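Local coordinates for protein DNA-entry nuclease (Competence-specific nuclease) (Streptococcus agalactiae ILRI112, PDB 4QGO) that probably cleaves DNA as a beta-beta-alpha (His-Me finger) nuclease and is a virulence factor of the bacterium, at residues V136-A140 with H141-S145; R151-N154 with Y155-L159. The protein carries 1 engineered substitution. All coordinates share one frame; numbering follows the deposited sequence.

Interaction 1. Residues V136-A140 with H141-S145; sequences VTQTA and HSNQS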
loop_
_atom_site.group_PDB
_atom_site.type_symbol
_atom_site.label_atom_id
_atom_site.label_comp_id
_atom_site.label_asym_id
_atom_site.label_seq_id
_atom_site.Cartn_x
_atom_site.Cartn_y
_atom_site.Cartn_z
ATOM N N VAL A 136 2.322 4.348 7.094
ATOM C CA VAL A 136 1.723 3.424 8.052
ATOM C C VAL A 136 2.755 2.421 8.545
ATOM O O VAL A 136 3.862 2.316 8.000
ATOM C CB VAL A 136 0.516 2.659 7.459
ATOM C CG1 VAL A 136 -0.620 3.625 7.131
ATOM C CG2 VAL A 136 0.926 1.848 6.210
ATOM N N THR A 137 2.390 1.688 9.592
ATOM C CA THR A 137 3.180 0.557 10.049
ATOM C C THR A 137 2.895 -0.607 9.119
ATOM O O THR A 137 1.771 -1.090 9.061
ATOM C CB THR A 137 2.811 0.187 11.490
ATOM O OG1 THR A 137 3.155 1.281 12.349
ATOM C CG2 THR A 137 3.547 -1.079 11.943
ATOM N N GLN A 138 3.906 -1.036 8.369
ATOM C CA GLN A 138 3.708 -2.059 7.352
ATOM C C GLN A 138 4.690 -3.199 7.563
ATOM O O GLN A 138 5.878 -2.971 7.864
ATOM C CB GLN A 138 3.884 -1.467 5.950
ATOM C CG GLN A 138 3.441 -2.425 4.838
ATOM C CD GLN A 138 3.437 -1.762 3.478
ATOM O OE1 GLN A 138 4.251 -0.873 3.209
ATOM N NE2 GLN A 138 2.519 -2.183 2.611
ATOM N N THR A 139 4.213 -4.427 7.411
ATOM C CA THR A 139 5.132 -5.550 7.591
ATOM C C THR A 139 6.302 -5.450 6.599
ATOM O O THR A 139 6.143 -4.959 5.471
ATOM C CB THR A 139 4.450 -6.922 7.471
ATOM O OG1 THR A 139 4.046 -7.141 6.107
ATOM C CG2 THR A 139 3.250 -7.004 8.409
ATOM N N ALA A 140 7.479 -5.899 7.028
ATOM C CA ALA A 140 8.636 -5.891 6.150
ATOM C C ALA A 140 8.348 -6.673 4.878
ATOM O O ALA A 140 8.702 -6.228 3.789
ATOM C CB ALA A 140 9.856 -6.466 6.863
ATOM N N HIS A 141 7.701 -7.834 5.011
ATOM C CA HIS A 141 7.370 -8.626 3.839
ATOM C C HIS A 141 6.476 -7.880 2.858
ATOM O O HIS A 141 6.749 -7.846 1.658
ATOM C CB HIS A 141 6.664 -9.914 4.222
ATOM C CG HIS A 141 6.084 -10.617 3.044
ATOM N ND1 HIS A 141 6.858 -11.300 2.130
ATOM C CD2 HIS A 141 4.812 -10.686 2.588
ATOM C CE1 HIS A 141 6.078 -11.792 1.181
ATOM N NE2 HIS A 141 4.832 -11.439 1.440
ATOM N N SER A 142 5.387 -7.311 3.364
ATOM C CA SER A 142 4.427 -6.699 2.455
ATOM C C SER A 142 4.923 -5.367 1.883
ATOM O O SER A 142 4.522 -4.974 0.789
ATOM C CB SER A 142 3.034 -6.595 3.090
ATOM O OG SER A 142 2.967 -5.576 4.082
ATOM N N ASN A 143 5.817 -4.689 2.597
ATOM C CA ASN A 143 6.474 -3.508 2.070
ATOM C C ASN A 143 7.494 -3.850 0.984
ATOM O O ASN A 143 7.474 -3.279 -0.107
ATOM C CB ASN A 143 7.165 -2.747 3.212
ATOM C CG ASN A 143 7.848 -1.484 2.736
ATOM O OD1 ASN A 143 7.187 -0.483 2.463
ATOM N ND2 ASN A 143 9.168 -1.507 2.660
ATOM N N GLN A 144 8.350 -4.827 1.269
ATOM C CA GLN A 144 9.579 -5.024 0.494
ATOM C C GLN A 144 9.489 -5.962 -0.699
ATOM O O GLN A 144 10.270 -5.834 -1.652
ATOM C CB GLN A 144 10.687 -5.528 1.419
ATOM C CG GLN A 144 11.094 -4.520 2.456
ATOM C CD GLN A 144 12.107 -5.062 3.449
ATOM O OE1 GLN A 144 12.930 -5.924 3.114
ATOM N NE2 GLN A 144 12.062 -4.549 4.671
ATOM N N SER A 145 8.574 -6.918 -0.663
ATOM C CA SER A 145 8.649 -7.956 -1.680
ATOM C C SER A 145 8.387 -7.395 -3.064
ATOM O O SER A 145 7.328 -6.798 -3.329
ATOM C CB SER A 145 7.692 -9.099 -1.431
ATOM O OG SER A 145 7.872 -10.039 -2.479
HETATM O O HOH W 1 0.554 -4.279 3.403
#

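Interaction 2. Residues R151-N154 with Y155-L159; sequences RGQN and YYESL. With SO4 (sulfate ion), chain G.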
loop_
_atom_site.group_PDB
_atom_site.type_symbol
_atom_site.label_atom_id
_atom_site.label_comp_id
_atom_site.label_asym_id
_atom_site.label_seq_id
_atom_site.Cartn_x
_atom_site.Cartn_y
_atom_site.Cartn_z
ATOM N N ARG A 151 4.209 -11.559 -4.055
ATOM C CA ARG A 151 4.194 -10.116 -4.280
ATOM C C ARG A 151 3.987 -9.285 -3.029
ATOM O O ARG A 151 3.240 -9.663 -2.133
ATOM C CB ARG A 151 3.093 -9.787 -5.288
ATOM C CG ARG A 151 3.312 -10.443 -6.642
ATOM C CD ARG A 151 2.115 -10.296 -7.558
ATOM N NE ARG A 151 2.310 -11.096 -8.768
ATOM C CZ ARG A 151 1.590 -10.979 -9.878
ATOM N NH1 ARG A 151 0.612 -10.083 -9.959
ATOM N NH2 ARG A 151 1.856 -11.763 -10.914
ATOM N N GLY A 152 4.685 -8.154 -2.966
ATOM C CA GLY A 152 4.424 -7.143 -1.963
ATOM C C GLY A 152 4.082 -5.839 -2.659
ATOM O O GLY A 152 3.959 -5.781 -3.887
ATOM N N GLN A 153 3.923 -4.789 -1.869
ATOM C CA GLN A 153 3.616 -3.487 -2.433
ATOM C C GLN A 153 4.735 -3.007 -3.375
ATOM O O GLN A 153 4.454 -2.356 -4.389
ATOM C CB GLN A 153 3.333 -2.484 -1.313
ATOM C CG GLN A 153 3.081 -1.066 -1.818
ATOM C CD GLN A 153 2.454 -0.170 -0.772
ATOM O OE1 GLN A 153 1.880 -0.639 0.217
ATOM N NE2 GLN A 153 2.551 1.141 -0.994
ATOM N N ASN A 154 5.984 -3.351 -3.066
ATOM C CA ASN A 154 7.094 -2.982 -3.948
ATOM C C ASN A 154 6.885 -3.503 -5.370
ATOM O O ASN A 154 7.200 -2.814 -6.331
ATOM C CB ASN A 154 8.431 -3.519 -3.409
ATOM C CG ASN A 154 9.229 -2.481 -2.618
ATOM O OD1 ASN A 154 8.832 -1.319 -2.477
ATOM N ND2 ASN A 154 10.376 -2.908 -2.098
ATOM N N TYR A 155 6.365 -4.724 -5.504
ATOM C CA TYR A 155 6.127 -5.287 -6.834
ATOM C C TYR A 155 5.208 -4.381 -7.664
ATOM O O TYR A 155 5.483 -4.088 -8.838
ATOM C CB TYR A 155 5.509 -6.692 -6.745
ATOM C CG TYR A 155 5.182 -7.258 -8.106
ATOM C CD1 TYR A 155 6.172 -7.831 -8.891
ATOM C CD2 TYR A 155 3.890 -7.198 -8.613
ATOM C CE1 TYR A 155 5.887 -8.315 -10.153
ATOM C CE2 TYR A 155 3.596 -7.691 -9.883
ATOM C CZ TYR A 155 4.602 -8.251 -10.631
ATOM O OH TYR A 155 4.318 -8.737 -11.891
ATOM N N TYR A 156 4.098 -3.971 -7.061
ATOM C CA TYR A 156 3.140 -3.118 -7.746
ATOM C C TYR A 156 3.676 -1.729 -8.013
ATOM O O TYR A 156 3.431 -1.151 -9.080
ATOM C CB TYR A 156 1.804 -3.118 -7.002
ATOM C CG TYR A 156 1.118 -4.436 -7.235
ATOM C CD1 TYR A 156 0.315 -4.632 -8.360
ATOM C CD2 TYR A 156 1.327 -5.510 -6.383
ATOM C CE1 TYR A 156 -0.280 -5.857 -8.605
ATOM C CE2 TYR A 156 0.734 -6.737 -6.618
ATOM C CZ TYR A 156 -0.072 -6.897 -7.725
ATOM O OH TYR A 156 -0.664 -8.115 -7.982
ATOM N N GLU A 157 4.440 -1.208 -7.064
ATOM C CA GLU A 157 5.126 0.065 -7.286
ATOM C C GLU A 157 6.094 -0.023 -8.462
ATOM O O GLU A 157 6.190 0.918 -9.251
ATOM C CB GLU A 157 5.820 0.545 -6.008
ATOM C CG GLU A 157 4.798 1.016 -4.959
ATOM C CD GLU A 157 5.390 1.183 -3.589
ATOM O OE1 GLU A 157 6.375 0.488 -3.289
ATOM O OE2 GLU A 157 4.870 2.004 -2.797
ATOM N N SER A 158 6.779 -1.156 -8.595
ATOM C CA SER A 158 7.652 -1.364 -9.739
ATOM C C SER A 158 6.888 -1.360 -11.055
ATOM O O SER A 158 7.384 -0.817 -12.046
ATOM C CB SER A 158 8.431 -2.668 -9.601
ATOM O OG SER A 158 9.338 -2.584 -8.516
ATOM N N LEU A 159 5.692 -1.948 -11.087
ATOM C CA LEU A 159 4.894 -1.895 -12.309
ATOM C C LEU A 159 4.567 -0.455 -12.680
ATOM O O LEU A 159 4.622 -0.071 -13.855
ATOM C CB LEU A 159 3.583 -2.681 -12.156
ATOM C CG LEU A 159 3.711 -4.188 -11.957
ATOM C CD1 LEU A 159 2.318 -4.800 -11.785
ATOM C CD2 LEU A 159 4.447 -4.837 -13.121
HETATM S S SO4 G . -0.156 -10.680 -13.739
HETATM O O1 SO4 G . 0.760 -10.399 -14.842
HETATM O O2 SO4 G . -1.521 -10.350 -14.138
HETATM O O3 SO4 G . -0.079 -12.097 -13.394
HETATM O O4 SO4 G . 0.215 -9.872 -12.581
#

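Interaction 1. Residues V136-A140 with H141-S145
The amide planes of Gln138 and Asn143 are turned 60° apart, and one face of the Gln138 amide is met by the Asn143 backbone: Asn143 CA lies 3.8 Å from Gln138 CD, almost straight above it. On that same side of the plane Gln138 OE1 and Asn143 OD1, both acceptors, come within 3.1 Å without bonding; Asn143 ND2 makes a weak hydrogen bond to Asp109. At the nitrogen edge, Gln138 NE2 donates to a water 3.0 Å away that also meets Ser142 OG, while its stronger partner is Gln153 OE1. This is the junction of strand 135-139, which pairs antiparallel with strand 108-112, and helix 140-144, consistent with the beta-beta-alpha element of His-Me finger nucleases. Thr139 is the N-cap. Its chi1 of 69° places OG1 between the backbone N and the carbonyl carbon, where it accepts from Ser142 N at 3.1 Å and lies 2.8 Å from Ser142 OG; Thr209 O is a further partner. The backbone bonds Asn143 N to Thr139 O and Gln144 N to Ala140 O, each 2.9 Å, start the helix. The extended Gln144 chain lies alongside Ala140, its NE2, bound to Asp109, stopping 3.7 Å from Ala140 CB.

Interaction 2. Residues R151-N154 with Y155-L159
Arg151 lies over the face of Tyr155 and meets Tyr156 OH at the edge of its guanidinium. Its CG is anti to the carbonyl carbon (chi1 -61°) and the chain runs extended to NE, which carries the methylenes over the CD2 side of the Tyr155 ring. Arg151 CG makes a CH-pi contact there, 4.2 Å from the Tyr155 ring centroid. The guanidinium, tilted 29° from that ring, has Tyr155 CE2 over one face. In its plane Arg151 NH1 donates to Tyr156 OH at 3.1 Å. Each guanidinium nitrogen has an acceptor, since NE binds Lys148 O, NH1 also binds O4 of a sulfate, probably from the crystallisation liquor, at 2.7 Å, and NH2 reaches sulfate O3 at 3.2 Å. Just beyond, helix 153-165, N-capped by Gly152, lies against the large antiparallel sheet; Tyr156 meets Phe202 edge-to-face on that side. Along another flank the Gln153 chain leaves anti to its backbone N (chi1 177°) and stays extended, laying CG beside the Glu157 carboxylate. Gln153 NE2 donates to Glu157 OE2 at 3.1 Å from above the carboxylate plane, Gln153 OE1 accepts from Gln138 NE2, and Gln153 O accepts from Glu157 N at 2.9 Å in the regular helical bond.

Interactions 1 and 2 follow each other along the chain, with centres about 11 Å apart, and Gln153 joins them twice. Its backbone N lies 2.7 Å from Ser142 O, a probable hydrogen bond that gives an N-H in the first turn of helix 153-165 an acceptor on helix 140-144. Its side-chain OE1 lies 2.9 Å from Gln138 NE2, while NE2 serves Glu157. Asn154 ND2 donates to Gln144 O, and Asn154 CG packs 3.2 Å from Asn143 O. The strand-helix unit of interaction 1 is consistent with the beta-beta-alpha element that carries the active site in this family; the crystal holds no metal, and a sulfate sits on Arg151 in interaction 2.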